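Long-range contacts in CPI (Ascaris lumbricoides, PDB 4IT7), which probably inhibits cysteine endopeptidases, as members of the cystatin family do, and is linked to immunomodulation by the human roundworm: residues N57-L62 with I89-I94; F38-V43 with I64-C69. All blocks are in the same frame, centred on the assembly; numbering follows the deposited sequence.

Interaction 1: residues N57-L62 with I89-I94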
# COMPACT_ATOMS: atom_id res chain seq x y z
N ASN A 57 -9.73 4.72 -10.41
CA ASN A 57 -8.96 3.56 -10.05
C ASN A 57 -7.46 3.81 -10.07
O ASN A 57 -6.86 4.06 -11.13
CB ASN A 57 -9.31 2.35 -10.93
CG ASN A 57 -8.80 1.05 -10.33
OD1 ASN A 57 -8.69 0.89 -9.10
ND2 ASN A 57 -8.50 0.12 -11.18
N THR A 58 -6.86 3.75 -8.89
CA THR A 58 -5.43 3.94 -8.71
C THR A 58 -4.71 2.62 -8.42
O THR A 58 -5.06 1.93 -7.46
CB THR A 58 -5.16 4.88 -7.54
OG1 THR A 58 -5.85 6.12 -7.73
CG2 THR A 58 -3.65 5.11 -7.39
N VAL A 59 -3.70 2.28 -9.21
CA VAL A 59 -2.93 1.05 -8.99
C VAL A 59 -1.54 1.47 -8.55
O VAL A 59 -0.88 2.30 -9.21
CB VAL A 59 -2.88 0.08 -10.20
CG1 VAL A 59 -1.93 -1.09 -9.89
CG2 VAL A 59 -4.26 -0.45 -10.54
N LEU A 60 -1.16 0.95 -7.39
CA LEU A 60 0.12 1.26 -6.79
C LEU A 60 0.94 0.00 -6.69
O LEU A 60 0.40 -1.09 -6.49
CB LEU A 60 -0.03 1.87 -5.36
CG LEU A 60 -1.01 3.01 -5.10
CD1 LEU A 60 -1.12 3.27 -3.62
CD2 LEU A 60 -0.58 4.27 -5.84
N GLU A 61 2.26 0.17 -6.85
CA GLU A 61 3.20 -0.87 -6.52
C GLU A 61 3.99 -0.33 -5.37
O GLU A 61 4.61 0.71 -5.49
CB GLU A 61 4.15 -1.14 -7.64
CG GLU A 61 3.66 -2.07 -8.73
CD GLU A 61 4.73 -2.18 -9.82
OE1 GLU A 61 5.08 -1.15 -10.43
OE2 GLU A 61 5.26 -3.28 -10.05
N LEU A 62 3.98 -1.08 -4.27
CA LEU A 62 4.65 -0.70 -3.06
C LEU A 62 5.76 -1.68 -2.81
O LEU A 62 5.57 -2.91 -2.90
CB LEU A 62 3.65 -0.73 -1.87
CG LEU A 62 2.39 0.17 -2.04
CD1 LEU A 62 1.42 0.00 -0.87
CD2 LEU A 62 2.76 1.63 -2.15
N ILE A 89 7.05 -6.83 -3.00
CA ILE A 89 6.35 -5.88 -3.87
C ILE A 89 4.88 -6.29 -3.95
O ILE A 89 4.53 -7.44 -4.31
CB ILE A 89 6.91 -5.81 -5.28
CG1 ILE A 89 8.38 -5.38 -5.21
CG2 ILE A 89 6.12 -4.78 -6.10
CD1 ILE A 89 9.13 -5.64 -6.50
N CYS A 90 4.04 -5.35 -3.56
CA CYS A 90 2.62 -5.58 -3.50
C CYS A 90 2.02 -4.61 -4.50
O CYS A 90 2.39 -3.43 -4.50
CB CYS A 90 2.12 -5.32 -2.10
SG CYS A 90 2.90 -6.35 -0.80
N THR A 91 1.19 -5.17 -5.40
CA THR A 91 0.29 -4.45 -6.26
C THR A 91 -1.07 -4.27 -5.53
O THR A 91 -1.68 -5.23 -5.01
CB THR A 91 0.14 -5.20 -7.58
OG1 THR A 91 1.44 -5.37 -8.15
CG2 THR A 91 -0.74 -4.44 -8.58
N VAL A 92 -1.48 -3.02 -5.43
CA VAL A 92 -2.66 -2.60 -4.70
C VAL A 92 -3.49 -1.72 -5.64
O VAL A 92 -2.92 -0.85 -6.34
CB VAL A 92 -2.31 -1.74 -3.46
CG1 VAL A 92 -3.55 -1.55 -2.58
CG2 VAL A 92 -1.20 -2.36 -2.64
N ALA A 93 -4.80 -1.98 -5.68
CA ALA A 93 -5.76 -1.19 -6.44
C ALA A 93 -6.72 -0.51 -5.47
O ALA A 93 -7.28 -1.12 -4.54
CB ALA A 93 -6.51 -2.06 -7.45
N ILE A 94 -6.82 0.80 -5.62
CA ILE A 94 -7.76 1.54 -4.86
C ILE A 94 -8.81 2.21 -5.75
O ILE A 94 -8.48 2.90 -6.73
CB ILE A 94 -7.14 2.46 -3.82
CG1 ILE A 94 -7.83 3.78 -3.90
CG2 ILE A 94 -5.61 2.51 -3.87
CD1 ILE A 94 -8.25 4.25 -2.52
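Ile-89 meets Leu-62 across an antiparallel strand pair. Its CG2 lies 3.7 Å from Leu-62 O, and its CA-H points at the same oxygen. Cys-90 forms a hydrogen-bonded pair with Leu-62: Leu-62 N gives to Cys-90 O at 2.8 Å, and Cys-90 N gives to Leu-62 O. Thr-91 stands opposite Glu-61 in a non-hydrogen-bonded pair, and the two side chains run alongside each other in the same direction. The Thr-91 methyl CG2, anti to the backbone N, reaches Val-59 CG1 at 3.8 Å. The carboxylate of Glu-61 turns to Ser-47, which bonds OE1. Val-92 pairs with Leu-60. The bond from Leu-60 N to Val-92 O is 2.7 Å long and nearly straight, with 171° at the hydrogen. On the buried face Val-92 CG2 touches Leu-62 CD1 at 3.9 Å, the two side chains crossing obliquely. Ala-93 CB sits 4.1 Å from Val-59 CG2 on the other face. Ile-94 and Thr-58 form a further hydrogen-bonded pair, and Ile-94 CG2 packs on Thr-58 O. The face of Leu-60, Leu-62, Val-92 and Ile-94 lies against helix 17-33, touching Ile-19, Leu-22, Ala-23 and Ala-26. Strand 38-51 flanks 57-62. Strand 102-112 flanks 89-94, and the Cys-90 to Cys-110 disulfide ties the two together.

Interaction 2: residues F38-V43 with I64-C69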
# COMPACT_ATOMS: atom_id res chain seq x y z
N PHE A 38 4.55 -9.85 12.19
CA PHE A 38 5.28 -8.56 12.29
C PHE A 38 4.72 -7.56 11.25
O PHE A 38 4.45 -7.95 10.09
CB PHE A 38 6.79 -8.77 12.03
CG PHE A 38 7.50 -9.49 13.14
CD1 PHE A 38 8.23 -8.78 14.10
CD2 PHE A 38 7.46 -10.90 13.25
CE1 PHE A 38 8.88 -9.43 15.13
CE2 PHE A 38 8.11 -11.55 14.30
CZ PHE A 38 8.82 -10.81 15.24
N GLN A 39 4.54 -6.32 11.68
CA GLN A 39 4.17 -5.22 10.80
C GLN A 39 5.17 -5.07 9.69
O GLN A 39 6.38 -5.29 9.90
CB GLN A 39 4.22 -3.91 11.57
CG GLN A 39 3.52 -4.02 12.89
CD GLN A 39 2.31 -3.13 12.96
OE1 GLN A 39 1.32 -3.29 12.21
NE2 GLN A 39 2.38 -2.16 13.87
N GLN A 40 4.67 -4.68 8.52
CA GLN A 40 5.48 -4.34 7.37
C GLN A 40 5.47 -2.82 7.24
O GLN A 40 4.57 -2.14 7.75
CB GLN A 40 4.94 -5.00 6.09
CG GLN A 40 4.73 -6.51 6.13
CD GLN A 40 5.98 -7.24 6.58
OE1 GLN A 40 6.96 -7.36 5.83
NE2 GLN A 40 5.96 -7.73 7.83
N THR A 41 6.47 -2.27 6.55
CA THR A 41 6.53 -0.86 6.36
C THR A 41 6.81 -0.63 4.89
O THR A 41 7.26 -1.56 4.18
CB THR A 41 7.57 -0.17 7.26
OG1 THR A 41 7.40 1.24 7.15
CG2 THR A 41 9.01 -0.51 6.86
N ILE A 42 6.47 0.56 4.42
CA ILE A 42 6.71 0.90 3.02
C ILE A 42 8.17 1.36 2.96
O ILE A 42 8.58 2.24 3.69
CB ILE A 42 5.77 2.00 2.49
CG1 ILE A 42 4.32 1.52 2.33
CG2 ILE A 42 6.20 2.50 1.11
CD1 ILE A 42 3.36 2.70 2.58
N VAL A 43 8.94 0.73 2.10
CA VAL A 43 10.23 1.29 1.70
C VAL A 43 10.03 2.42 0.68
O VAL A 43 10.42 3.59 0.90
CB VAL A 43 11.12 0.15 1.16
CG1 VAL A 43 12.47 0.68 0.66
CG2 VAL A 43 11.33 -0.86 2.29
N ILE A 64 7.79 -3.11 0.16
CA ILE A 64 7.59 -3.13 1.60
C ILE A 64 8.63 -4.03 2.28
O ILE A 64 9.11 -5.00 1.66
CB ILE A 64 6.13 -3.54 2.01
CG1 ILE A 64 5.89 -5.04 1.81
CG2 ILE A 64 5.08 -2.70 1.22
CD1 ILE A 64 4.70 -5.57 2.59
N ALA A 65 8.95 -3.71 3.54
CA ALA A 65 9.89 -4.52 4.33
C ALA A 65 9.35 -4.87 5.70
O ALA A 65 8.62 -4.07 6.26
CB ALA A 65 11.24 -3.79 4.48
N PRO A 66 9.78 -6.02 6.29
CA PRO A 66 9.36 -6.33 7.67
C PRO A 66 9.98 -5.36 8.63
O PRO A 66 11.00 -4.77 8.31
CB PRO A 66 9.86 -7.75 7.89
CG PRO A 66 10.99 -7.92 6.92
CD PRO A 66 10.64 -7.09 5.72
N THR A 67 9.33 -5.16 9.77
CA THR A 67 9.88 -4.34 10.86
C THR A 67 9.98 -5.28 12.04
O THR A 67 9.65 -6.47 11.91
CB THR A 67 8.95 -3.15 11.27
OG1 THR A 67 7.75 -3.65 11.89
CG2 THR A 67 8.61 -2.24 10.04
N SER A 68 10.38 -4.77 13.20
CA SER A 68 10.33 -5.61 14.40
C SER A 68 9.11 -5.32 15.30
O SER A 68 9.00 -5.81 16.42
CB SER A 68 11.63 -5.49 15.17
OG SER A 68 11.64 -4.24 15.82
N CYS A 69 8.20 -4.54 14.78
CA CYS A 69 6.98 -4.24 15.46
C CYS A 69 6.05 -5.41 15.30
O CYS A 69 5.65 -5.74 14.22
CB CYS A 69 6.40 -2.95 14.91
SG CYS A 69 7.27 -1.46 15.42
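The Phe-38 ring turns an edge to Ser-68, whose carbonyl carbon lies near the ring plane, 3.8 Å from CD1. The Gln-40 amide lies against Pro-66, with OE1 3.2 Å from Pro-66 CA. The Gln-40 chain is bent at chi2 (-53°), which carries CD toward Pro-66. Its NE2 bonds Phe-38 O, which lies in the amide plane, and this bond helps fix the amide's rotation beside Pro-66. NE2 itself stands above the carbonyl plane of Phe-38. Gln-40 CB rests on Ile-64 CD1 at 3.6 Å, the two side chains crossing at about a right angle. Thr-67 N gives to Gln-39 O at 3.0 Å; Thr-67 OG1 gives to the same oxygen from above the carbonyl plane. Thr-67 OG1 also accepts from Cys-69 N, an ST turn. Gln-39 N gives to Cys-69 O at 2.8 Å, and a disulfide joins Cys-69 to Cys-79. Thr-41 and Ala-65 exchange two backbone bonds, and Thr-67 CG2 packs on Thr-41 CB at 3.6 Å. Val-43 CG2 touches Ala-65 CB. The pair belongs to the hairpin of strands 38-51 and 56-70. Ile-42 and Ile-64 face helix 17-33, touching Ala-23, Leu-27 and Ile-30. Ile-64 also touches strand 88-97.

Overall arrangement
Interactions 1 and 2 have centres about 17 Å apart and lie in one antiparallel sheet. Both use strand 56-70: interaction 1 pairs its first part with strand 88-97, and interaction 2 pairs its later part with strand 38-51. This strand therefore sits between its two neighbours. Along the chain the segments come in the order 38-43, 57-62, 64-69 and 89-94, so the segments of the two contacts alternate. They meet where Cys-90 SG packs on Ile-64 CD1, 3.9 Å away. Helix 17-33 lies against side chains of both. The sheet wrapped round this one long helix is the arrangement of the cystatin fold.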